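Local coordinates for protein arginine decarboxylase (Campylobacter jejuni subsp. jejuni, PDB 3NZP) that probably catalyses the pyridoxal 5'-phosphate-dependent decarboxylation of arginine to agmatine in polyamine biosynthesis, at residues Ser445-Met450 and Met525-Phe530; Glu162-Ile167 and Val215-Glu220; Gly74-Phe79 and Asp312-Ile317; Leu465-Glu470 and Phe498-Asp503. One frame throughout, in Å; residues are numbered along the deposited sequence.

In the fold
The four contacts divide between the two main parts of the chain. Interactions 2 and 3 belong to the pyridoxal-binding barrel: interaction 3 joins its first and last strands, and interaction 2 packs two of its outer helices, with centres about 26 Å apart. Interactions 1 and 4 lie in loops of the β-sheet domain, also about 26 Å apart between centres, and interaction 4 falls within the chain between the two segments of interaction 1. Interaction 1 is beside the active site, the side chain of H527 lying about 7 Å from a bound pyridoxal phosphate; the side chain of F79 in interaction 3 is about 13 Å from a bound PLP. Interactions 2 and 4 lie away from these sites, centres about 63 Å apart.

Interaction 1 of 4, residues Ser445-Met450 and Met525-Phe530; sequences SLFQSM and MKHNLF
F447 is the centre of this contact, meeting H527 with the face of its ring and selenomethionine M525 at the edge. The two rings form a face-to-face stack, their centroids 4.3 Å apart and their planes inclined by 22°. The side chains run side by side and point the same way, with F447 CB 3.8 Å from H527 CB at the base of the pair, and H527 NE2 lies over the phenyl face, offset toward its rim. M525 comes in from another direction. Its terminal methyl CE lies in the plane of the phenyl ring beside CD2, while SE stands 5.2 Å from the ring centroid, 69° off the normal, an oblique Met-aromatic contact. A weak hydrogen bond of 3.4 Å from M525 N to F447 O links the two backbones. Both segments are irregular loops of the β-sheet domain: 445-450 comes after strand 438-442, whereas 525-530 leads to strand 534-540. They meet at the dimer interface near the cofactor: K86 of the second subunit packs against H527, and the side chain of C483, the predicted proton donor, is about 7 Å from that of H527. Q448 has CG anti to its backbone N (chi1 171°), and its CD comes 3.5 Å from F530 O. The modelled position of NE2 beside K526 is doubtful, and its approach to F530 O has too poor an angle for a hydrogen bond. S445 CB rests 4.2 Å from F530 CB, and W454 meets the F447 ring from outside the two loops.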
loop_
_atom_site.group_PDB
_atom_site.type_symbol
_atom_site.label_atom_id
_atom_site.label_comp_id
_atom_site.label_asym_id
_atom_site.label_seq_id
_atom_site.Cartn_x
_atom_site.Cartn_y
_atom_site.Cartn_z
ATOM N N SER B 445 5.579 0.936 -12.239
ATOM C CA SER B 445 4.404 1.235 -11.437
ATOM C C SER B 445 4.809 1.911 -10.122
ATOM O O SER B 445 5.645 1.384 -9.377
ATOM C CB SER B 445 3.626 -0.065 -11.168
ATOM O OG SER B 445 2.373 0.180 -10.543
ATOM N N LEU B 446 4.226 3.085 -9.855
ATOM C CA LEU B 446 4.500 3.847 -8.627
ATOM C C LEU B 446 3.737 3.268 -7.433
ATOM O O LEU B 446 3.712 3.858 -6.353
ATOM C CB LEU B 446 4.118 5.325 -8.803
ATOM C CG LEU B 446 5.170 6.250 -9.435
ATOM C CD1 LEU B 446 4.566 7.611 -9.724
ATOM C CD2 LEU B 446 6.358 6.392 -8.495
ATOM N N PHE B 447 3.100 2.121 -7.647
ATOM C CA PHE B 447 2.361 1.441 -6.600
ATOM C C PHE B 447 3.005 0.094 -6.374
ATOM O O PHE B 447 2.921 -0.470 -5.290
ATOM C CB PHE B 447 0.901 1.247 -7.002
ATOM C CG PHE B 447 0.083 2.500 -6.917
ATOM C CD1 PHE B 447 0.329 3.567 -7.779
ATOM C CD2 PHE B 447 -0.908 2.636 -5.945
ATOM C CE1 PHE B 447 -0.397 4.748 -7.673
ATOM C CE2 PHE B 447 -1.639 3.815 -5.830
ATOM C CZ PHE B 447 -1.381 4.875 -6.694
ATOM N N GLN B 448 3.652 -0.422 -7.410
ATOM C CA GLN B 448 4.299 -1.715 -7.314
ATOM C C GLN B 448 5.674 -1.643 -6.675
ATOM O O GLN B 448 5.891 -2.219 -5.610
ATOM C CB GLN B 448 4.410 -2.367 -8.694
ATOM C CG GLN B 448 5.267 -3.637 -8.723
ATOM C CD GLN B 448 4.683 -4.796 -7.911
ATOM O OE1 GLN B 448 5.398 -5.740 -7.558
ATOM N NE2 GLN B 448 3.388 -4.736 -7.628
ATOM N N SER B 449 6.602 -0.937 -7.308
ATOM C CA SER B 449 7.957 -0.853 -6.777
ATOM C C SER B 449 8.175 0.236 -5.749
ATOM O O SER B 449 9.158 0.205 -5.017
ATOM C CB SER B 449 8.953 -0.655 -7.910
ATOM O OG SER B 449 8.802 -1.661 -8.885
HETATM N N MSE B 450 7.266 1.202 -5.696
HETATM C CA MSE B 450 7.408 2.308 -4.754
HETATM C C MSE B 450 6.129 2.671 -4.022
HETATM O O MSE B 450 5.559 3.748 -4.223
HETATM C CB MSE B 450 7.953 3.545 -5.473
HETATM C CG MSE B 450 9.466 3.567 -5.600
HETATM SE SE MSE B 450 10.102 4.654 -7.080
HETATM C CE MSE B 450 10.188 3.299 -8.441
HETATM N N MSE B 525 1.924 -3.276 -3.707
HETATM C CA MSE B 525 0.484 -3.470 -3.856
HETATM C C MSE B 525 0.124 -4.221 -5.133
HETATM O O MSE B 525 -0.757 -5.085 -5.109
HETATM C CB MSE B 525 -0.244 -2.119 -3.829
HETATM C CG MSE B 525 -0.219 -1.394 -2.490
HETATM SE SE MSE B 525 -0.055 0.542 -2.770
HETATM C CE MSE B 525 -1.875 0.884 -3.386
ATOM N N LYS B 526 0.795 -3.897 -6.243
ATOM C CA LYS B 526 0.522 -4.580 -7.518
ATOM C C LYS B 526 -0.840 -4.097 -8.049
ATOM O O LYS B 526 -1.777 -4.890 -8.275
ATOM C CB LYS B 526 0.539 -6.107 -7.267
ATOM C CG LYS B 526 0.016 -7.042 -8.374
ATOM C CD LYS B 526 -0.024 -8.477 -7.813
ATOM C CE LYS B 526 -0.863 -8.511 -6.508
ATOM N NZ LYS B 526 -0.535 -9.510 -5.426
ATOM N N HIS B 527 -0.913 -2.776 -8.238
ATOM C CA HIS B 527 -2.108 -2.080 -8.710
ATOM C C HIS B 527 -2.849 -2.757 -9.880
ATOM O O HIS B 527 -3.515 -3.781 -9.683
ATOM C CB HIS B 527 -1.749 -0.637 -9.051
ATOM C CG HIS B 527 -2.823 0.338 -8.699
ATOM N ND1 HIS B 527 -3.468 0.328 -7.481
ATOM C CD2 HIS B 527 -3.374 1.348 -9.409
ATOM C CE1 HIS B 527 -4.375 1.290 -7.457
ATOM N NE2 HIS B 527 -4.338 1.922 -8.616
ATOM N N ASN B 528 -2.751 -2.211 -11.090
ATOM C CA ASN B 528 -3.444 -2.811 -12.235
ATOM C C ASN B 528 -2.793 -4.113 -12.687
ATOM O O ASN B 528 -2.491 -4.286 -13.866
ATOM C CB ASN B 528 -3.491 -1.828 -13.413
ATOM C CG ASN B 528 -4.347 -0.605 -13.124
ATOM O OD1 ASN B 528 -4.438 0.316 -13.940
ATOM N ND2 ASN B 528 -4.983 -0.593 -11.958
ATOM N N LEU B 529 -2.592 -5.027 -11.742
ATOM C CA LEU B 529 -1.979 -6.336 -11.996
ATOM C C LEU B 529 -0.539 -6.271 -12.488
ATOM O O LEU B 529 -0.003 -7.282 -12.940
ATOM C CB LEU B 529 -2.825 -7.161 -12.983
ATOM C CG LEU B 529 -4.112 -7.746 -12.399
ATOM C CD1 LEU B 529 -4.925 -8.492 -13.449
ATOM C CD2 LEU B 529 -3.730 -8.674 -11.256
ATOM N N PHE B 530 0.091 -5.099 -12.407
ATOM C CA PHE B 530 1.485 -4.988 -12.842
ATOM C C PHE B 530 2.324 -5.733 -11.813
ATOM O O PHE B 530 2.598 -5.211 -10.734
ATOM C CB PHE B 530 1.936 -3.516 -12.926
ATOM C CG PHE B 530 1.324 -2.752 -14.071
ATOM C CD1 PHE B 530 0.230 -1.920 -13.869
ATOM C CD2 PHE B 530 1.821 -2.899 -15.363
ATOM C CE1 PHE B 530 -0.368 -1.246 -14.943
ATOM C CE2 PHE B 530 1.231 -2.230 -16.444
ATOM C CZ PHE B 530 0.135 -1.405 -16.232
#

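Interaction 2 of 4, residues Glu162-Ile167 and Val215-Glu220; sequences ELEAII and VNLLKE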
loop_
_atom_site.group_PDB
_atom_site.type_symbol
_atom_site.label_atom_id
_atom_site.label_comp_id
_atom_site.label_asym_id
_atom_site.label_seq_id
_atom_site.Cartn_x
_atom_site.Cartn_y
_atom_site.Cartn_z
ATOM N N GLU B 162 2.081 -14.307 27.356
ATOM C CA GLU B 162 3.041 -15.050 26.544
ATOM C C GLU B 162 4.097 -15.711 27.408
ATOM O O GLU B 162 4.573 -16.807 27.096
ATOM C CB GLU B 162 3.754 -14.134 25.563
ATOM C CG GLU B 162 2.867 -13.529 24.529
ATOM C CD GLU B 162 3.646 -12.656 23.548
ATOM O OE1 GLU B 162 3.008 -12.139 22.593
ATOM O OE2 GLU B 162 4.885 -12.491 23.736
ATOM N N LEU B 163 4.470 -15.032 28.491
ATOM C CA LEU B 163 5.490 -15.546 29.396
ATOM C C LEU B 163 4.996 -16.841 30.005
ATOM O O LEU B 163 5.704 -17.854 30.029
ATOM C CB LEU B 163 5.797 -14.533 30.496
ATOM C CG LEU B 163 6.921 -14.893 31.469
ATOM C CD1 LEU B 163 8.224 -15.155 30.715
ATOM C CD2 LEU B 163 7.091 -13.757 32.476
ATOM N N GLU B 164 3.764 -16.806 30.487
ATOM C CA GLU B 164 3.155 -17.983 31.089
ATOM C C GLU B 164 3.170 -19.130 30.091
ATOM O O GLU B 164 3.567 -20.244 30.419
ATOM C CB GLU B 164 1.730 -17.646 31.497
ATOM C CG GLU B 164 1.662 -16.325 32.222
ATOM C CD GLU B 164 0.935 -16.442 33.527
ATOM O OE1 GLU B 164 -0.247 -16.840 33.499
ATOM O OE2 GLU B 164 1.541 -16.146 34.577
ATOM N N ALA B 165 2.744 -18.846 28.867
ATOM C CA ALA B 165 2.730 -19.856 27.822
ATOM C C ALA B 165 4.099 -20.524 27.701
ATOM O O ALA B 165 4.196 -21.746 27.654
ATOM C CB ALA B 165 2.344 -19.221 26.498
ATOM N N ILE B 166 5.155 -19.718 27.648
ATOM C CA ILE B 166 6.500 -20.261 27.540
ATOM C C ILE B 166 6.807 -21.152 28.735
ATOM O O ILE B 166 7.232 -22.298 28.577
ATOM C CB ILE B 166 7.545 -19.145 27.485
ATOM C CG1 ILE B 166 7.349 -18.329 26.215
ATOM C CG2 ILE B 166 8.948 -19.730 27.524
ATOM C CD1 ILE B 166 8.393 -17.286 26.032
ATOM N N ILE B 167 6.591 -20.616 29.932
ATOM C CA ILE B 167 6.834 -21.353 31.170
ATOM C C ILE B 167 6.186 -22.730 31.099
ATOM O O ILE B 167 6.812 -23.737 31.432
ATOM C CB ILE B 167 6.275 -20.578 32.380
ATOM C CG1 ILE B 167 7.144 -19.345 32.634
ATOM C CG2 ILE B 167 6.230 -21.471 33.596
ATOM C CD1 ILE B 167 6.579 -18.392 33.657
ATOM N N VAL B 215 9.587 -10.871 36.269
ATOM C CA VAL B 215 10.790 -11.387 36.912
ATOM C C VAL B 215 10.454 -12.388 38.000
ATOM O O VAL B 215 11.128 -13.404 38.144
ATOM C CB VAL B 215 11.641 -10.263 37.515
ATOM C CG1 VAL B 215 12.722 -10.834 38.417
ATOM C CG2 VAL B 215 12.269 -9.460 36.406
ATOM N N ASN B 216 9.417 -12.109 38.776
ATOM C CA ASN B 216 9.049 -13.043 39.820
ATOM C C ASN B 216 8.647 -14.370 39.186
ATOM O O ASN B 216 9.151 -15.418 39.585
ATOM C CB ASN B 216 7.926 -12.479 40.692
ATOM C CG ASN B 216 8.398 -11.312 41.554
ATOM O OD1 ASN B 216 9.506 -11.345 42.107
ATOM N ND2 ASN B 216 7.563 -10.283 41.681
ATOM N N LEU B 217 7.765 -14.336 38.188
ATOM C CA LEU B 217 7.356 -15.565 37.520
ATOM C C LEU B 217 8.563 -16.386 37.079
ATOM O O LEU B 217 8.657 -17.580 37.364
ATOM C CB LEU B 217 6.498 -15.270 36.295
ATOM C CG LEU B 217 4.996 -15.166 36.542
ATOM C CD1 LEU B 217 4.292 -14.832 35.239
ATOM C CD2 LEU B 217 4.487 -16.466 37.102
ATOM N N LEU B 218 9.491 -15.755 36.372
ATOM C CA LEU B 218 10.666 -16.472 35.920
ATOM C C LEU B 218 11.425 -17.015 37.116
ATOM O O LEU B 218 12.002 -18.104 37.068
ATOM C CB LEU B 218 11.579 -15.554 35.112
ATOM C CG LEU B 218 11.044 -15.142 33.742
ATOM C CD1 LEU B 218 11.995 -14.143 33.133
ATOM C CD2 LEU B 218 10.888 -16.355 32.838
ATOM N N LYS B 219 11.422 -16.259 38.203
ATOM C CA LYS B 219 12.126 -16.688 39.403
ATOM C C LYS B 219 11.435 -17.892 40.030
ATOM O O LYS B 219 12.092 -18.866 40.378
ATOM C CB LYS B 219 12.199 -15.538 40.403
ATOM C CG LYS B 219 13.508 -15.479 41.146
ATOM C CD LYS B 219 13.580 -14.260 42.066
ATOM C CE LYS B 219 13.635 -12.957 41.293
ATOM N NZ LYS B 219 13.814 -11.795 42.204
ATOM N N GLU B 220 10.110 -17.826 40.162
ATOM C CA GLU B 220 9.345 -18.929 40.739
ATOM C C GLU B 220 9.546 -20.211 39.967
ATOM O O GLU B 220 9.659 -21.279 40.557
ATOM C CB GLU B 220 7.863 -18.604 40.763
ATOM C CG GLU B 220 7.455 -17.657 41.858
ATOM C CD GLU B 220 6.058 -17.102 41.643
ATOM O OE1 GLU B 220 5.112 -17.909 41.485
ATOM O OE2 GLU B 220 5.907 -15.855 41.629
#
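Two consecutive helices on the outside of the (βα)8 barrel pack side by side here, L163 and I167 of helix 160-170 facing L217 and L218 of helix 208-220. Over these short segments the axes approach to 10.8 Å and are nearly parallel, 8° apart, as befits neighbouring helices that each follow a barrel strand. L163 divides its two methyls between two partners. Its CG is anti to the backbone N (chi1 -176°), and CD1 reaches L218 CD2 at 3.6 Å while CD2 lies 4.1 Å from L217 CD1. The side chains of L163 and L217 slide past each other in opposite directions, whereas I167 meets L217 at about a right angle, its CD1 4.1 Å from L217 CB. E164, its chain bent at chi2, also crosses L217 at about a right angle and brings OE2 up to the L217 methyl CD1, at the exposed margin. Deeper in, L163 also packs on I157 of strand 152-157, and L218 on L223. No hydrogen bond links the two segments: what joins the helices is the packing of branched aliphatic groups, which implies cohesion from dispersion and the burial of apolar surface rather than from directed polar bonds.

Interaction 3 of 4, residues Gly74-Phe79 and Asp312-Ile317; sequences GYKGGF and DLEPDI
A parallel β-bridge between F79 and I317, extended by side-chain bonds from the loops leading into it, joins the first strand of the barrel, 79-84, to the last, 316-319. I317 N donates to G78 O at 2.6 Å, and I317 also pairs through its backbone with N80. One residue back, D316 reaches across to accept G78 N on the anti side of OD2 (2.6 Å, N-H...O angle 160°). F79 and I317 turn to the same face of the sheet, where I317 CG2 lies at the edge of the phenyl ring, 3.7 Å from CD2; F66 of helix 52-72 stacks on that ring. The Y75 side chain crosses P315 at about a right angle. Its OH donates to P315 O, 2.7 Å away, and E314 passes over one ring face in the opposite direction, its carboxylate stacked with planes 8° apart and its CB making an off-centre CH-pi contact. The K76 N to E314 OE2 bond is doubtfully short. G74 is the C-prime residue of a Schellman motif, which ends the preceding helix. Pairing of strand 8 with strand 1 is the closure that defines a TIM barrel, the pyridoxal-binding fold of this family.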
loop_
_atom_site.group_PDB
_atom_site.type_symbol
_atom_site.label_atom_id
_atom_site.label_comp_id
_atom_site.label_asym_id
_atom_site.label_seq_id
_atom_site.Cartn_x
_atom_site.Cartn_y
_atom_site.Cartn_z
ATOM N N GLY B 74 35.979 3.307 25.380
ATOM C CA GLY B 74 36.398 2.085 26.037
ATOM C C GLY B 74 35.245 1.313 26.641
ATOM O O GLY B 74 35.253 1.025 27.837
ATOM N N TYR B 75 34.257 0.977 25.810
ATOM C CA TYR B 75 33.063 0.231 26.240
ATOM C C TYR B 75 33.355 -1.275 26.367
ATOM O O TYR B 75 33.785 -1.913 25.414
ATOM C CB TYR B 75 31.921 0.468 25.240
ATOM C CG TYR B 75 30.558 0.056 25.760
ATOM C CD1 TYR B 75 29.967 -1.156 25.383
ATOM C CD2 TYR B 75 29.868 0.872 26.658
ATOM C CE1 TYR B 75 28.721 -1.539 25.893
ATOM C CE2 TYR B 75 28.630 0.498 27.169
ATOM C CZ TYR B 75 28.065 -0.706 26.784
ATOM O OH TYR B 75 26.843 -1.067 27.306
ATOM N N LYS B 76 33.107 -1.843 27.540
ATOM C CA LYS B 76 33.387 -3.258 27.760
ATOM C C LYS B 76 32.341 -4.193 27.162
ATOM O O LYS B 76 32.654 -5.320 26.782
ATOM C CB LYS B 76 33.543 -3.531 29.263
ATOM C CG LYS B 76 34.782 -2.875 29.884
ATOM C CD LYS B 76 34.691 -2.734 31.423
ATOM C CE LYS B 76 33.552 -1.761 31.862
ATOM N NZ LYS B 76 33.450 -1.426 33.335
ATOM N N GLY B 77 31.101 -3.722 27.076
ATOM C CA GLY B 77 30.028 -4.536 26.529
ATOM C C GLY B 77 30.234 -4.800 25.055
ATOM O O GLY B 77 30.956 -4.062 24.376
ATOM N N GLY B 78 29.598 -5.856 24.562
ATOM C CA GLY B 78 29.726 -6.198 23.163
ATOM C C GLY B 78 28.614 -5.603 22.323
ATOM O O GLY B 78 27.656 -5.025 22.856
ATOM N N PHE B 79 28.746 -5.756 21.007
ATOM C CA PHE B 79 27.772 -5.251 20.048
ATOM C C PHE B 79 27.349 -6.311 19.060
ATOM O O PHE B 79 28.152 -7.136 18.639
ATOM C CB PHE B 79 28.347 -4.073 19.277
ATOM C CG PHE B 79 27.552 -3.699 18.065
ATOM C CD1 PHE B 79 27.888 -4.203 16.811
ATOM C CD2 PHE B 79 26.470 -2.837 18.176
ATOM C CE1 PHE B 79 27.153 -3.847 15.679
ATOM C CE2 PHE B 79 25.728 -2.476 17.056
ATOM C CZ PHE B 79 26.071 -2.980 15.802
ATOM N N ASP B 312 27.040 -0.951 37.678
ATOM C CA ASP B 312 26.631 -2.271 37.231
ATOM C C ASP B 312 27.419 -2.623 35.984
ATOM O O ASP B 312 28.337 -1.900 35.581
ATOM C CB ASP B 312 25.138 -2.275 36.935
ATOM C CG ASP B 312 24.501 -3.625 37.190
ATOM O OD1 ASP B 312 23.304 -3.647 37.550
ATOM O OD2 ASP B 312 25.193 -4.660 37.038
ATOM N N LEU B 313 27.045 -3.738 35.374
ATOM C CA LEU B 313 27.711 -4.235 34.172
ATOM C C LEU B 313 27.273 -3.562 32.874
ATOM O O LEU B 313 26.083 -3.508 32.564
ATOM C CB LEU B 313 27.468 -5.739 34.059
ATOM C CG LEU B 313 27.918 -6.351 32.745
ATOM C CD1 LEU B 313 29.430 -6.280 32.658
ATOM C CD2 LEU B 313 27.424 -7.778 32.655
ATOM N N GLU B 314 28.238 -3.051 32.114
ATOM C CA GLU B 314 27.922 -2.420 30.833
ATOM C C GLU B 314 27.253 -3.492 29.972
ATOM O O GLU B 314 27.861 -4.526 29.682
ATOM C CB GLU B 314 29.195 -1.921 30.156
ATOM C CG GLU B 314 29.815 -0.700 30.814
ATOM C CD GLU B 314 31.061 -0.224 30.091
ATOM O OE1 GLU B 314 31.543 0.889 30.394
ATOM O OE2 GLU B 314 31.563 -0.962 29.217
ATOM N N PRO B 315 25.991 -3.265 29.556
ATOM C CA PRO B 315 25.211 -4.206 28.734
ATOM C C PRO B 315 25.720 -4.440 27.311
ATOM O O PRO B 315 26.541 -3.688 26.795
ATOM C CB PRO B 315 23.823 -3.580 28.744
ATOM C CG PRO B 315 24.140 -2.116 28.739
ATOM C CD PRO B 315 25.218 -2.029 29.793
ATOM N N ASP B 316 25.234 -5.503 26.686
ATOM C CA ASP B 316 25.614 -5.803 25.315
ATOM C C ASP B 316 24.655 -5.048 24.428
ATOM O O ASP B 316 23.448 -5.063 24.647
ATOM C CB ASP B 316 25.514 -7.300 25.045
ATOM C CG ASP B 316 26.723 -8.064 25.575
ATOM O OD1 ASP B 316 26.584 -9.269 25.889
ATOM O OD2 ASP B 316 27.819 -7.459 25.664
ATOM N N ILE B 317 25.193 -4.377 23.427
ATOM C CA ILE B 317 24.355 -3.599 22.539
ATOM C C ILE B 317 23.792 -4.432 21.399
ATOM O O ILE B 317 24.533 -5.126 20.717
ATOM C CB ILE B 317 25.143 -2.429 21.962
ATOM C CG1 ILE B 317 25.640 -1.535 23.099
ATOM C CG2 ILE B 317 24.280 -1.674 20.973
ATOM C CD1 ILE B 317 26.558 -0.434 22.662
#

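Interaction 4 of 4, residues Leu465-Glu470 and Phe498-Asp503; sequences LDRLDE and FLHDVD
Packing against the H500 imidazole begins with R467, whose CB stands 4.2 Å above the ring centre and only 2° off the normal, a CH-pi contact over the face. The two side chains run past each other in opposite directions, with R467 CD 3.8 Å from H500 CB. Farther out, V502 takes over: its CG1, anti to the valine carbonyl carbon, lies over one face of the guanidinium, nearest the rim at R467 NE, 3.4 Å away. E470 adds its CB, 4.0 Å from H500 CD2. Both segments are irregular loops at the margin of the mixed β-sheet. Segment 465-470 leaves strand 462-464, which runs antiparallel to strand 510-513, and segment 498-503 lies in the loop that leads into strand 510-513. The polar contacts use the two nitrogens of the histidine. H500 NE2 donates to E470 O (3.0 Å, N-H...O angle 149°); the acceptor sits in the ring plane, yet the donor stands well above the plane of the carbonyl, 58° out of it. R467 O is also close to NE2, but at an angle too poor for a hydrogen bond, and it accepts a weak bond from E470 N within its own turn. H500 ND1 is hydrogen-bonded to Y509 OH, so that partners at both nitrogens fix the rotation of the ring. The charged end of R467 is likewise engaged outside the two loops, NH2 forming a salt bridge with E507 OE1.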
loop_
_atom_site.group_PDB
_atom_site.type_symbol
_atom_site.label_atom_id
_atom_site.label_comp_id
_atom_site.label_asym_id
_atom_site.label_seq_id
_atom_site.Cartn_x
_atom_site.Cartn_y
_atom_site.Cartn_z
ATOM N N LEU B 465 20.220 7.582 -15.784
ATOM C CA LEU B 465 21.363 6.690 -15.708
ATOM C C LEU B 465 22.585 7.168 -16.471
ATOM O O LEU B 465 23.704 6.722 -16.210
ATOM C CB LEU B 465 20.982 5.299 -16.194
ATOM C CG LEU B 465 20.457 4.368 -15.097
ATOM C CD1 LEU B 465 19.216 4.971 -14.463
ATOM C CD2 LEU B 465 20.159 3.000 -15.701
ATOM N N ASP B 466 22.368 8.073 -17.414
ATOM C CA ASP B 466 23.450 8.594 -18.230
ATOM C C ASP B 466 23.114 10.007 -18.677
ATOM O O ASP B 466 22.105 10.584 -18.259
ATOM C CB ASP B 466 23.650 7.701 -19.456
ATOM C CG ASP B 466 22.496 7.800 -20.445
ATOM O OD1 ASP B 466 22.532 7.101 -21.486
ATOM O OD2 ASP B 466 21.544 8.578 -20.191
ATOM N N ARG B 467 23.963 10.549 -19.544
ATOM C CA ARG B 467 23.787 11.894 -20.071
ATOM C C ARG B 467 23.943 12.919 -18.940
ATOM O O ARG B 467 23.384 14.014 -18.990
ATOM C CB ARG B 467 22.408 12.015 -20.716
ATOM C CG ARG B 467 22.388 12.860 -21.968
ATOM C CD ARG B 467 20.981 12.966 -22.510
ATOM N NE ARG B 467 20.454 11.648 -22.854
ATOM C CZ ARG B 467 20.462 11.129 -24.077
ATOM N NH1 ARG B 467 19.961 9.913 -24.278
ATOM N NH2 ARG B 467 20.952 11.838 -25.093
ATOM N N LEU B 468 24.728 12.551 -17.929
ATOM C CA LEU B 468 24.973 13.399 -16.760
ATOM C C LEU B 468 26.006 14.486 -17.006
ATOM O O LEU B 468 26.042 15.491 -16.288
ATOM C CB LEU B 468 25.411 12.530 -15.579
ATOM C CG LEU B 468 24.313 11.586 -15.083
ATOM C CD1 LEU B 468 24.901 10.530 -14.146
ATOM C CD2 LEU B 468 23.230 12.415 -14.397
ATOM N N ASP B 469 26.855 14.268 -18.009
ATOM C CA ASP B 469 27.887 15.237 -18.373
ATOM C C ASP B 469 27.221 16.476 -18.990
ATOM O O ASP B 469 27.849 17.523 -19.132
ATOM C CB ASP B 469 28.872 14.596 -19.356
ATOM C CG ASP B 469 28.175 13.931 -20.541
ATOM O OD1 ASP B 469 28.834 13.134 -21.244
ATOM O OD2 ASP B 469 26.976 14.197 -20.775
ATOM N N GLU B 470 25.940 16.342 -19.333
ATOM C CA GLU B 470 25.148 17.424 -19.916
ATOM C C GLU B 470 24.218 18.006 -18.863
ATOM O O GLU B 470 23.799 17.311 -17.942
ATOM C CB GLU B 470 24.305 16.900 -21.070
ATOM C CG GLU B 470 25.114 16.357 -22.220
ATOM C CD GLU B 470 24.274 15.533 -23.175
ATOM O OE1 GLU B 470 23.217 16.034 -23.632
ATOM O OE2 GLU B 470 24.675 14.379 -23.465
ATOM N N PHE B 498 14.796 18.116 -12.773
ATOM C CA PHE B 498 15.117 18.475 -14.156
ATOM C C PHE B 498 15.736 17.312 -14.912
ATOM O O PHE B 498 16.730 16.735 -14.459
ATOM C CB PHE B 498 16.081 19.668 -14.208
ATOM C CG PHE B 498 15.457 20.956 -13.780
ATOM C CD1 PHE B 498 15.420 21.309 -12.438
ATOM C CD2 PHE B 498 14.831 21.778 -14.711
ATOM C CE1 PHE B 498 14.761 22.462 -12.023
ATOM C CE2 PHE B 498 14.169 22.935 -14.309
ATOM C CZ PHE B 498 14.131 23.277 -12.960
ATOM N N LEU B 499 15.143 16.976 -16.059
ATOM C CA LEU B 499 15.626 15.883 -16.909
ATOM C C LEU B 499 16.016 16.400 -18.280
ATOM O O LEU B 499 15.499 17.419 -18.735
ATOM C CB LEU B 499 14.547 14.818 -17.080
ATOM C CG LEU B 499 14.171 14.118 -15.784
ATOM C CD1 LEU B 499 12.937 13.282 -16.008
ATOM C CD2 LEU B 499 15.349 13.270 -15.316
ATOM N N HIS B 500 16.916 15.689 -18.947
ATOM C CA HIS B 500 17.364 16.106 -20.267
ATOM C C HIS B 500 16.273 15.950 -21.320
ATOM O O HIS B 500 15.473 15.016 -21.274
ATOM C CB HIS B 500 18.611 15.314 -20.672
ATOM C CG HIS B 500 19.664 15.265 -19.607
ATOM N ND1 HIS B 500 19.562 14.449 -18.501
ATOM C CD2 HIS B 500 20.822 15.951 -19.462
ATOM C CE1 HIS B 500 20.611 14.633 -17.721
ATOM N NE2 HIS B 500 21.391 15.541 -18.281
ATOM N N ASP B 501 16.233 16.885 -22.261
ATOM C CA ASP B 501 15.245 16.842 -23.329
ATOM C C ASP B 501 15.718 15.819 -24.347
ATOM O O ASP B 501 16.549 16.120 -25.195
ATOM C CB ASP B 501 15.128 18.212 -23.999
ATOM C CG ASP B 501 14.041 18.249 -25.048
ATOM O OD1 ASP B 501 13.844 19.314 -25.663
ATOM O OD2 ASP B 501 13.381 17.208 -25.254
ATOM N N VAL B 502 15.191 14.608 -24.264
ATOM C CA VAL B 502 15.607 13.563 -25.181
ATOM C C VAL B 502 14.491 13.143 -26.126
ATOM O O VAL B 502 13.332 13.495 -25.924
ATOM C CB VAL B 502 16.090 12.329 -24.401
ATOM C CG1 VAL B 502 17.322 12.683 -23.574
ATOM C CG2 VAL B 502 14.972 11.833 -23.500
ATOM N N ASP B 503 14.852 12.394 -27.164
ATOM C CA ASP B 503 13.880 11.907 -28.134
ATOM C C ASP B 503 13.686 10.411 -27.910
ATOM O O ASP B 503 14.523 9.602 -28.314
ATOM C CB ASP B 503 14.386 12.155 -29.556
ATOM C CG ASP B 503 13.350 11.813 -30.614
ATOM O OD1 ASP B 503 13.644 12.002 -31.814
ATOM O OD2 ASP B 503 12.241 11.360 -30.246
#